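Local coordinates for protein trans-2-enoyl-CoA reductase [NADH] (Treponema denticola ATCC 35405, PDB 4GGO) that catalyses the NADH-dependent reduction of trans-2-enoyl-CoA thioesters such as crotonyl-CoA to the saturated acyl-CoA in bacterial fatty acid synthesis, at residues K26-E29 against D30-Y34; G221-E224 against E225-T229; P289-P292 against L293-S297; T316-A320 against E321-R325. All coordinates share one frame; numbering follows the deposited sequence.

Interaction 1: K26-E29 against D30-Y34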
loop_
_atom_site.group_PDB
_atom_site.type_symbol
_atom_site.label_atom_id
_atom_site.label_comp_id
_atom_site.label_asym_id
_atom_site.label_seq_id
_atom_site.Cartn_x
_atom_site.Cartn_y
_atom_site.Cartn_z
ATOM N N LYS A 26 16.252 6.100 -6.209
ATOM C CA LYS A 26 16.602 4.881 -6.930
ATOM C C LYS A 26 15.482 3.850 -6.832
ATOM O O LYS A 26 15.208 3.125 -7.790
ATOM C CB LYS A 26 17.908 4.300 -6.382
ATOM C CG LYS A 26 18.382 3.031 -7.075
ATOM C CD LYS A 26 18.673 3.267 -8.546
ATOM C CE LYS A 26 19.514 2.138 -9.124
ATOM N NZ LYS A 26 18.912 0.799 -8.870
ATOM N N GLY A 27 14.835 3.795 -5.672
ATOM C CA GLY A 27 13.723 2.888 -5.455
ATOM C C GLY A 27 12.560 3.186 -6.382
ATOM O O GLY A 27 11.925 2.274 -6.911
ATOM N N VAL A 28 12.282 4.471 -6.581
ATOM C CA VAL A 28 11.223 4.892 -7.489
ATOM C C VAL A 28 11.602 4.578 -8.933
ATOM O O VAL A 28 10.784 4.079 -9.705
ATOM C CB VAL A 28 10.922 6.399 -7.347
ATOM C CG1 VAL A 28 9.928 6.852 -8.406
ATOM C CG2 VAL A 28 10.400 6.706 -5.952
ATOM N N GLU A 29 12.853 4.863 -9.286
ATOM C CA GLU A 29 13.345 4.623 -10.640
ATOM C C GLU A 29 13.322 3.145 -11.015
ATOM O O GLU A 29 13.001 2.795 -12.151
ATOM C CB GLU A 29 14.757 5.188 -10.809
ATOM C CG GLU A 29 14.809 6.703 -10.907
ATOM C CD GLU A 29 16.225 7.236 -11.002
ATOM O OE1 GLU A 29 17.151 6.560 -10.507
ATOM O OE2 GLU A 29 16.413 8.331 -11.575
ATOM N N ASP A 30 13.665 2.281 -10.062
ATOM C CA ASP A 30 13.650 0.841 -10.301
ATOM C C ASP A 30 12.238 0.343 -10.588
ATOM O O ASP A 30 12.043 -0.551 -11.412
ATOM C CB ASP A 30 14.245 0.077 -9.115
ATOM C CG ASP A 30 15.751 0.227 -9.019
ATOM O OD1 ASP A 30 16.361 0.753 -9.974
ATOM O OD2 ASP A 30 16.326 -0.189 -7.991
ATOM N N GLN A 31 11.255 0.922 -9.905
ATOM C CA GLN A 31 9.863 0.549 -10.124
ATOM C C GLN A 31 9.395 1.017 -11.497
ATOM O O GLN A 31 8.639 0.321 -12.175
ATOM C CB GLN A 31 8.962 1.125 -9.032
ATOM C CG GLN A 31 9.198 0.526 -7.652
ATOM C CD GLN A 31 8.247 1.080 -6.609
ATOM O OE1 GLN A 31 7.027 1.029 -6.774
ATOM N NE2 GLN A 31 8.802 1.621 -5.529
ATOM N N ILE A 32 9.850 2.200 -11.898
ATOM C CA ILE A 32 9.532 2.739 -13.215
ATOM C C ILE A 32 10.124 1.856 -14.307
ATOM O O ILE A 32 9.455 1.542 -15.292
ATOM C CB ILE A 32 10.053 4.182 -13.379
ATOM C CG1 ILE A 32 9.363 5.111 -12.381
ATOM C CG2 ILE A 32 9.825 4.678 -14.799
ATOM C CD1 ILE A 32 9.932 6.510 -12.359
ATOM N N GLU A 33 11.377 1.450 -14.122
ATOM C CA GLU A 33 12.051 0.599 -15.098
ATOM C C GLU A 33 11.346 -0.745 -15.249
ATOM O O GLU A 33 11.211 -1.260 -16.359
ATOM C CB GLU A 33 13.521 0.388 -14.726
ATOM C CG GLU A 33 14.280 -0.495 -15.711
ATOM C CD GLU A 33 15.739 -0.681 -15.339
ATOM O OE1 GLU A 33 16.208 -0.004 -14.399
ATOM O OE2 GLU A 33 16.417 -1.507 -15.987
ATOM N N TYR A 34 10.891 -1.311 -14.133
ATOM C CA TYR A 34 10.159 -2.569 -14.179
ATOM C C TYR A 34 8.843 -2.397 -14.924
ATOM O O TYR A 34 8.479 -3.225 -15.759
ATOM C CB TYR A 34 9.882 -3.113 -12.774
ATOM C CG TYR A 34 9.054 -4.381 -12.792
ATOM C CD1 TYR A 34 9.658 -5.622 -12.952
ATOM C CD2 TYR A 34 7.670 -4.337 -12.665
ATOM C CE1 TYR A 34 8.907 -6.783 -12.978
ATOM C CE2 TYR A 34 6.912 -5.494 -12.693
ATOM C CZ TYR A 34 7.536 -6.713 -12.848
ATOM O OH TYR A 34 6.787 -7.867 -12.875
#

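Interaction 2: G221-E224 against E225-T229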
loop_
_atom_site.group_PDB
_atom_site.type_symbol
_atom_site.label_atom_id
_atom_site.label_comp_id
_atom_site.label_asym_id
_atom_site.label_seq_id
_atom_site.Cartn_x
_atom_site.Cartn_y
_atom_site.Cartn_z
ATOM N N GLY A 221 -19.081 16.508 -10.545
ATOM C CA GLY A 221 -19.047 15.978 -11.896
ATOM C C GLY A 221 -17.637 15.668 -12.365
ATOM O O GLY A 221 -17.294 15.897 -13.524
ATOM N N LEU A 222 -16.820 15.141 -11.460
ATOM C CA LEU A 222 -15.426 14.845 -11.771
ATOM C C LEU A 222 -15.184 13.350 -11.969
ATOM O O LEU A 222 -14.042 12.890 -11.946
ATOM C CB LEU A 222 -14.508 15.391 -10.676
ATOM C CG LEU A 222 -14.491 16.911 -10.515
ATOM C CD1 LEU A 222 -13.599 17.316 -9.355
ATOM C CD2 LEU A 222 -14.033 17.579 -11.804
ATOM N N LEU A 223 -16.260 12.597 -12.163
ATOM C CA LEU A 223 -16.153 11.166 -12.416
ATOM C C LEU A 223 -16.611 10.829 -13.828
ATOM O O LEU A 223 -17.737 11.143 -14.214
ATOM C CB LEU A 223 -16.983 10.372 -11.405
ATOM C CG LEU A 223 -16.691 10.607 -9.923
ATOM C CD1 LEU A 223 -17.476 9.627 -9.066
ATOM C CD2 LEU A 223 -15.202 10.498 -9.647
ATOM N N GLU A 224 -15.733 10.194 -14.596
ATOM C CA GLU A 224 -16.096 9.722 -15.924
ATOM C C GLU A 224 -17.046 8.538 -15.787
ATOM O O GLU A 224 -16.967 7.785 -14.816
ATOM C CB GLU A 224 -14.847 9.315 -16.709
ATOM C CG GLU A 224 -15.112 8.956 -18.162
ATOM C CD GLU A 224 -15.762 10.091 -18.930
ATOM O OE1 GLU A 224 -15.033 11.004 -19.374
ATOM O OE2 GLU A 224 -17.001 10.073 -19.087
ATOM N N GLU A 225 -17.952 8.390 -16.748
ATOM C CA GLU A 225 -18.878 7.263 -16.765
ATOM C C GLU A 225 -18.107 5.947 -16.738
ATOM O O GLU A 225 -17.229 5.718 -17.569
ATOM C CB GLU A 225 -19.763 7.323 -18.012
ATOM C CG GLU A 225 -20.840 6.249 -18.078
ATOM C CD GLU A 225 -22.061 6.589 -17.243
ATOM O OE1 GLU A 225 -22.152 7.737 -16.756
ATOM O OE2 GLU A 225 -22.931 5.708 -17.076
ATOM N N GLY A 226 -18.432 5.092 -15.773
ATOM C CA GLY A 226 -17.772 3.806 -15.638
ATOM C C GLY A 226 -16.452 3.889 -14.894
ATOM O O GLY A 226 -15.606 3.002 -15.017
ATOM N N CYS A 227 -16.279 4.956 -14.119
ATOM C CA CYS A 227 -15.051 5.168 -13.357
ATOM C C CYS A 227 -14.783 4.024 -12.384
ATOM O O CYS A 227 -15.675 3.588 -11.658
ATOM C CB CYS A 227 -15.115 6.493 -12.595
ATOM S SG CYS A 227 -13.621 6.891 -11.653
ATOM N N ILE A 228 -13.546 3.539 -12.382
ATOM C CA ILE A 228 -13.139 2.487 -11.461
ATOM C C ILE A 228 -12.564 3.094 -10.188
ATOM O O ILE A 228 -11.713 3.980 -10.246
ATOM C CB ILE A 228 -12.066 1.579 -12.089
ATOM C CG1 ILE A 228 -12.610 0.885 -13.339
ATOM C CG2 ILE A 228 -11.572 0.556 -11.076
ATOM C CD1 ILE A 228 -11.589 0.022 -14.047
ATOM N N THR A 229 -13.034 2.630 -9.036
ATOM C CA THR A 229 -12.417 3.021 -7.774
ATOM C C THR A 229 -12.132 1.802 -6.897
ATOM O O THR A 229 -12.977 0.920 -6.740
ATOM C CB THR A 229 -13.240 4.096 -7.014
ATOM O OG1 THR A 229 -12.527 4.506 -5.840
ATOM C CG2 THR A 229 -14.611 3.572 -6.619
#

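Interaction 3: P289-P292 against L293-S297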
loop_
_atom_site.group_PDB
_atom_site.type_symbol
_atom_site.label_atom_id
_atom_site.label_comp_id
_atom_site.label_asym_id
_atom_site.label_seq_id
_atom_site.Cartn_x
_atom_site.Cartn_y
_atom_site.Cartn_z
ATOM N N PRO A 289 1.530 -10.177 16.121
ATOM C CA PRO A 289 1.940 -11.569 16.333
ATOM C C PRO A 289 1.805 -12.389 15.054
ATOM O O PRO A 289 0.879 -12.147 14.281
ATOM C CB PRO A 289 0.952 -12.069 17.392
ATOM C CG PRO A 289 0.467 -10.831 18.077
ATOM C CD PRO A 289 0.424 -9.783 17.010
ATOM N N VAL A 290 2.735 -13.321 14.847
ATOM C CA VAL A 290 2.755 -14.231 13.694
ATOM C C VAL A 290 3.222 -13.587 12.381
ATOM O O VAL A 290 4.036 -14.168 11.662
ATOM C CB VAL A 290 1.407 -14.976 13.490
ATOM C CG1 VAL A 290 1.501 -15.946 12.318
ATOM C CG2 VAL A 290 1.008 -15.711 14.762
ATOM N N ILE A 291 2.722 -12.389 12.087
ATOM C CA ILE A 291 2.968 -11.725 10.798
ATOM C C ILE A 291 4.422 -11.698 10.282
ATOM O O ILE A 291 4.665 -12.071 9.134
ATOM C CB ILE A 291 2.331 -10.307 10.746
ATOM C CG1 ILE A 291 0.827 -10.417 10.499
ATOM C CG2 ILE A 291 2.969 -9.460 9.655
ATOM C CD1 ILE A 291 0.470 -11.108 9.200
ATOM N N PRO A 292 5.390 -11.272 11.116
ATOM C CA PRO A 292 6.765 -11.235 10.600
ATOM C C PRO A 292 7.311 -12.621 10.266
ATOM O O PRO A 292 8.054 -12.765 9.294
ATOM C CB PRO A 292 7.558 -10.628 11.762
ATOM C CG PRO A 292 6.550 -9.866 12.547
ATOM C CD PRO A 292 5.312 -10.699 12.472
ATOM N N LEU A 293 6.947 -13.622 11.062
ATOM C CA LEU A 293 7.383 -14.991 10.812
ATOM C C LEU A 293 6.689 -15.559 9.581
ATOM O O LEU A 293 7.300 -16.270 8.785
ATOM C CB LEU A 293 7.103 -15.880 12.025
ATOM C CG LEU A 293 7.440 -17.363 11.845
ATOM C CD1 LEU A 293 8.919 -17.545 11.536
ATOM C CD2 LEU A 293 7.043 -18.165 13.073
ATOM N N TYR A 294 5.406 -15.246 9.437
ATOM C CA TYR A 294 4.636 -15.678 8.281
ATOM C C TYR A 294 5.198 -15.096 6.986
ATOM O O TYR A 294 5.436 -15.828 6.024
ATOM C CB TYR A 294 3.166 -15.282 8.437
ATOM C CG TYR A 294 2.366 -15.417 7.163
ATOM C CD1 TYR A 294 2.064 -16.669 6.640
ATOM C CD2 TYR A 294 1.907 -14.295 6.484
ATOM C CE1 TYR A 294 1.332 -16.801 5.475
ATOM C CE2 TYR A 294 1.173 -14.417 5.316
ATOM C CZ TYR A 294 0.890 -15.674 4.816
ATOM O OH TYR A 294 0.160 -15.806 3.658
ATOM N N LEU A 295 5.412 -13.782 6.976
ATOM C CA LEU A 295 5.930 -13.090 5.798
ATOM C C LEU A 295 7.315 -13.587 5.401
ATOM O O LEU A 295 7.584 -13.802 4.222
ATOM C CB LEU A 295 5.972 -11.578 6.033
ATOM C CG LEU A 295 4.623 -10.861 6.084
ATOM C CD1 LEU A 295 4.817 -9.391 6.402
ATOM C CD2 LEU A 295 3.879 -11.032 4.770
ATOM N N ALA A 296 8.189 -13.758 6.387
ATOM C CA ALA A 296 9.530 -14.280 6.135
ATOM C C ALA A 296 9.457 -15.677 5.525
ATOM O O ALA A 296 10.231 -16.019 4.630
ATOM C CB ALA A 296 10.342 -14.300 7.420
ATOM N N SER A 297 8.516 -16.477 6.014
ATOM C CA SER A 297 8.307 -17.818 5.490
ATOM C C SER A 297 7.643 -17.759 4.119
ATOM O O SER A 297 7.973 -18.541 3.229
ATOM C CB SER A 297 7.452 -18.638 6.455
ATOM O OG SER A 297 8.033 -18.661 7.748
#

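Interaction 4: T316-A320 against E321-R325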
loop_
_atom_site.group_PDB
_atom_site.type_symbol
_atom_site.label_atom_id
_atom_site.label_comp_id
_atom_site.label_asym_id
_atom_site.label_seq_id
_atom_site.Cartn_x
_atom_site.Cartn_y
_atom_site.Cartn_z
ATOM N N THR A 316 1.176 -3.882 -11.163
ATOM C CA THR A 316 1.229 -4.056 -12.610
ATOM C C THR A 316 0.358 -5.236 -13.033
ATOM O O THR A 316 -0.338 -5.167 -14.044
ATOM C CB THR A 316 2.666 -4.254 -13.130
ATOM O OG1 THR A 316 3.328 -5.263 -12.357
ATOM C CG2 THR A 316 3.448 -2.954 -13.047
ATOM N N ARG A 317 0.383 -6.311 -12.247
ATOM C CA ARG A 317 -0.480 -7.459 -12.515
ATOM C C ARG A 317 -1.945 -7.080 -12.328
ATOM O O ARG A 317 -2.811 -7.521 -13.085
ATOM C CB ARG A 317 -0.117 -8.651 -11.621
ATOM C CG ARG A 317 -1.044 -9.848 -11.796
ATOM C CD ARG A 317 -0.375 -11.164 -11.408
ATOM N NE ARG A 317 -0.171 -11.299 -9.968
ATOM C CZ ARG A 317 -1.057 -11.837 -9.134
ATOM N NH1 ARG A 317 -2.218 -12.280 -9.593
ATOM N NH2 ARG A 317 -0.784 -11.928 -7.839
ATOM N N LEU A 318 -2.212 -6.256 -11.319
ATOM C CA LEU A 318 -3.558 -5.752 -11.062
ATOM C C LEU A 318 -4.120 -4.992 -12.264
ATOM O O LEU A 318 -5.248 -5.235 -12.687
ATOM C CB LEU A 318 -3.561 -4.844 -9.831
ATOM C CG LEU A 318 -4.870 -4.104 -9.536
ATOM C CD1 LEU A 318 -5.972 -5.077 -9.136
ATOM C CD2 LEU A 318 -4.658 -3.050 -8.458
ATOM N N TYR A 319 -3.330 -4.070 -12.806
ATOM C CA TYR A 319 -3.748 -3.286 -13.965
ATOM C C TYR A 319 -3.933 -4.167 -15.198
ATOM O O TYR A 319 -4.958 -4.100 -15.879
ATOM C CB TYR A 319 -2.718 -2.197 -14.274
ATOM C CG TYR A 319 -2.891 -0.902 -13.505
ATOM C CD1 TYR A 319 -2.620 -0.831 -12.144
ATOM C CD2 TYR A 319 -3.298 0.259 -14.151
ATOM C CE1 TYR A 319 -2.768 0.361 -11.445
ATOM C CE2 TYR A 319 -3.449 1.451 -13.462
ATOM C CZ TYR A 319 -3.181 1.496 -12.109
ATOM O OH TYR A 319 -3.328 2.682 -11.422
ATOM N N ALA A 320 -2.935 -4.997 -15.476
ATOM C CA ALA A 320 -2.906 -5.780 -16.705
ATOM C C ALA A 320 -3.856 -6.977 -16.698
ATOM O O ALA A 320 -4.412 -7.338 -17.736
ATOM C CB ALA A 320 -1.486 -6.236 -16.998
ATOM N N GLU A 321 -4.043 -7.591 -15.533
ATOM C CA GLU A 321 -4.780 -8.850 -15.454
ATOM C C GLU A 321 -6.102 -8.769 -14.690
ATOM O O GLU A 321 -6.765 -9.786 -14.491
ATOM C CB GLU A 321 -3.895 -9.945 -14.853
ATOM C CG GLU A 321 -2.768 -10.412 -15.760
ATOM C CD GLU A 321 -3.238 -11.396 -16.816
ATOM O OE1 GLU A 321 -3.086 -12.617 -16.601
ATOM O OE2 GLU A 321 -3.760 -10.950 -17.859
ATOM N N ARG A 322 -6.481 -7.570 -14.257
ATOM C CA ARG A 322 -7.766 -7.379 -13.586
ATOM C C ARG A 322 -8.530 -6.184 -14.151
ATOM O O ARG A 322 -9.638 -6.329 -14.665
ATOM C CB ARG A 322 -7.584 -7.200 -12.075
ATOM C CG ARG A 322 -6.972 -8.389 -11.350
ATOM C CD ARG A 322 -7.888 -9.603 -11.380
ATOM N NE ARG A 322 -7.423 -10.652 -10.476
ATOM C CZ ARG A 322 -6.459 -11.517 -10.771
ATOM N NH1 ARG A 322 -5.854 -11.460 -11.949
ATOM N NH2 ARG A 322 -6.097 -12.438 -9.888
ATOM N N LEU A 323 -7.926 -5.003 -14.053
ATOM C CA LEU A 323 -8.596 -3.766 -14.438
ATOM C C LEU A 323 -8.700 -3.598 -15.952
ATOM O O LEU A 323 -9.769 -3.283 -16.476
ATOM C CB LEU A 323 -7.880 -2.559 -13.829
ATOM C CG LEU A 323 -7.700 -2.567 -12.308
ATOM C CD1 LEU A 323 -7.008 -1.293 -11.846
ATOM C CD2 LEU A 323 -9.039 -2.742 -11.609
ATOM N N TYR A 324 -7.591 -3.807 -16.652
ATOM C CA TYR A 324 -7.550 -3.559 -18.090
ATOM C C TYR A 324 -7.144 -4.807 -18.865
ATOM O O TYR A 324 -6.000 -4.939 -19.305
ATOM C CB TYR A 324 -6.620 -2.381 -18.397
ATOM C CG TYR A 324 -6.956 -1.153 -17.580
ATOM C CD1 TYR A 324 -7.994 -0.308 -17.953
ATOM C CD2 TYR A 324 -6.247 -0.846 -16.426
ATOM C CE1 TYR A 324 -8.312 0.809 -17.204
ATOM C CE2 TYR A 324 -6.557 0.268 -15.668
ATOM C CZ TYR A 324 -7.590 1.092 -16.062
ATOM O OH TYR A 324 -7.901 2.204 -15.314
ATOM N N ARG A 325 -8.099 -5.719 -19.023
ATOM C CA ARG A 325 -7.871 -6.985 -19.708
ATOM C C ARG A 325 -8.398 -6.951 -21.137
ATOM O O ARG A 325 -9.265 -6.145 -21.474
ATOM C CB ARG A 325 -8.560 -8.121 -18.955
ATOM C CG ARG A 325 -8.052 -8.341 -17.545
ATOM C CD ARG A 325 -9.051 -9.148 -16.740
ATOM N NE ARG A 325 -9.417 -10.394 -17.405
ATOM C CZ ARG A 325 -8.818 -11.559 -17.188
ATOM N NH1 ARG A 325 -7.819 -11.640 -16.319
ATOM N NH2 ARG A 325 -9.215 -12.645 -17.837
HETATM O O HOH W 1 -3.566 -13.278 -12.206
#

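Interaction 1: K26-E29 against D30-Y34
Regular i to i+4 bonds join Lys26-Glu29 to Asp30-Tyr34 as successive turns of helix 21-38: Asp30 N donates to Lys26 O at 2.9 Å, and the rungs from Ile32 N to Val28 O and from Glu33 N to Glu29 O are alike. The rung at Gly27 is weak, Gln31 N standing 3.4 Å from Gly27 O. Gln31 NE2 folds back toward that same carbonyl at 3.5 Å, a second weak bond. On another face a salt bridge spans one helical turn. Bends at chi2 (62°) and chi4 (53°) curl the Lys26 chain so that NZ meets both carboxylate oxygens of Asp30, 2.8 Å from OD1 on its syn lone pair and a weaker 2.9 Å from OD2. Lys26 NZ also donates to Glu387 O, which ties the helix to the C-terminal part of the chain. The helix belongs to the NADH-binding region of this Rossmann-fold reductase, and the Gln31 side chain lies about 7 Å from Gly61, an NAD-binding residue, while packing on helix 61-74. Facing helix 95-110, Val28 CG1 touches Ile32 CD1 at 4.0 Å; the two buried side chains meet Ala102 and Ala106 there, respectively.

Interaction 2: G221-E224 against E225-T229
Glu224 bonds to the main chain of Glu225 through its own carboxylate: Glu225 N donates to Glu224 OE2 at 3.0 Å. OE2 receives this N-H on its anti side and 24° out of the carboxylate plane. With CG anti to the backbone N and a bend at chi2 (58°), the carboxylate is brought back beside the peptide. The motif is a type II beta turn from Glu224 to Cys227, closed by a weak bond from Cys227 N to Glu224 O at 3.0 Å. Gly226 occupies its third position with positive phi (83°), the conformation expected there in this turn type. The corner leads from the short strand 223-224 into strand 227-233, an inner strand of the parallel Rossmann sheet. Upstream, Gly221 ends helix 208-219 in a Schellman motif, so helix end, short strand and turn follow in quick succession. Neighbouring segments hold the chain on both sides of the corner: Leu222 and Glu224 share backbone bonds with Phe141 of strand 141-146, and Gly226 and Cys227 with Ser269 and Arg271 around the start of strand 270-276. The carboxylates of Glu224 and Glu225 stay apart, their planes steeply inclined and their chains crossing at about a right angle. Beneath the turn the contact becomes apolar, where Leu223 and Cys227 both rest on Ile144 of strand 141-146. Cys227 CB passes 3.2 Å from Glu224 O, and its SG lies 4.4 Å from Leu223 CD2.

Interaction 3: P289-P292 against L293-S297
Tyr294 N donates to Val290 O at 2.8 Å, the shortest bond between Pro289-Pro292 and Leu293-Ser297, with the donor nearly along the C=O axis. Val290 is the N-cap of helix 291-305, and this bond closes the first turn. Leu295 N to Ile291 O (2.9 Å) and Ala296 N to Pro292 O (3.1 Å) continue the ladder; Pro292, lacking an amide hydrogen, sits in the first turn, where amides have no preceding turn to bond to. The next carbonyl, Leu293 O, is gripped twice from opposite faces of its plane, by Ser297 N and by Ser297 OG at 2.7 Å, so the buried hydroxyl is satisfied within its own helix. Ile291 CG2 rests against Leu295 CD1 at 3.7 Å. A chi1 of 167° sends the Tyr294 ring out with Ile291 O at its edge, near the ring plane, and Ile291 CD1 4.4 Å from Tyr294 CD2; its OH bonds to Glu344 and Gln350. The Tyr294 side chain packs about 3 Å from that of the substrate-binding Tyr234, and Ile291 comes about 4 Å from Tyr244, the inferred proton donor, which places this helix start beside the substrate site and probably along the active-site wall. Around it, strand 173-178 packs on Val290, Pro292 and Leu293, helix 347-359 covers Tyr294 and Ser297, and helix 371-380 meets Pro292, Leu295 and Ala296.

Interaction 4: T316-A320 against E321-R325
The C-terminal end of helix 311-323 widens into a pi-type turn between Thr316-Ala320 and Glu321-Arg325. Glu321 N still makes an i to i+4 bond, to Arg317 O at 2.7 Å, but Leu323 N reaches five residues back to Leu318 O at 3.0 Å and Tyr324 N likewise to Tyr319 O at 2.8 Å. Arg322 N adds a weak bond to the same Leu318 O. Glu321 O is gripped by side chains: Arg325 NH1 at 2.8 Å and Arg322 NH1 at 3.2 Å approach from opposite faces of its carbonyl plane, both well out of it, while the oxygen stays close to each guanidinium plane. Arg317 and Arg322 run side by side, their guanidinium planes 70° apart. A water accepts from both NH1 atoms, and Asp342 forms a salt bridge with each arginine; Arg317 also pairs with Glu309, Arg322 NH2 bonds to Arg339 O, and Arg325 pairs with Asp327. The apolar side holds Leu323 CD1 over one face of the Tyr319 ring. The Tyr319 and Tyr324 rings lie alongside, with CD2 of Tyr319 3.6 Å from CE2 of Tyr324 and the planes at 33°, against Pro50. Leu318 and Leu323 pack on Leu230 of strand 227-233. The Asp342 carboxylate and shared water probably hold the two guanidinium groups together, the acid balancing their charge, and the bonds to Glu321 O help tie down a helix end whose ladder has shifted.

Interactions 3 and 4 are largely buried, interaction 1 partly so, and interaction 2 lies at the surface. Interaction 3 starts a helix, interaction 1 runs through the middle of one, interaction 4 ends one, and interaction 2 is a turn leading into a sheet strand. Interaction 4 joins two of the others, since Tyr34 CE2 touches Thr316 OG1 at 3.6 Å and Leu323 CD2 packs on Ile228 CG2 at 4.2 Å. Interactions 3 and 4 sit on consecutive helices, about 12 Å apart at their nearest atoms. Charge is paired in interactions 1 and 4, interaction 2 pairs a carboxylate with a backbone amide, and interaction 3 relies on backbone, hydroxyl and apolar contacts beside the substrate site.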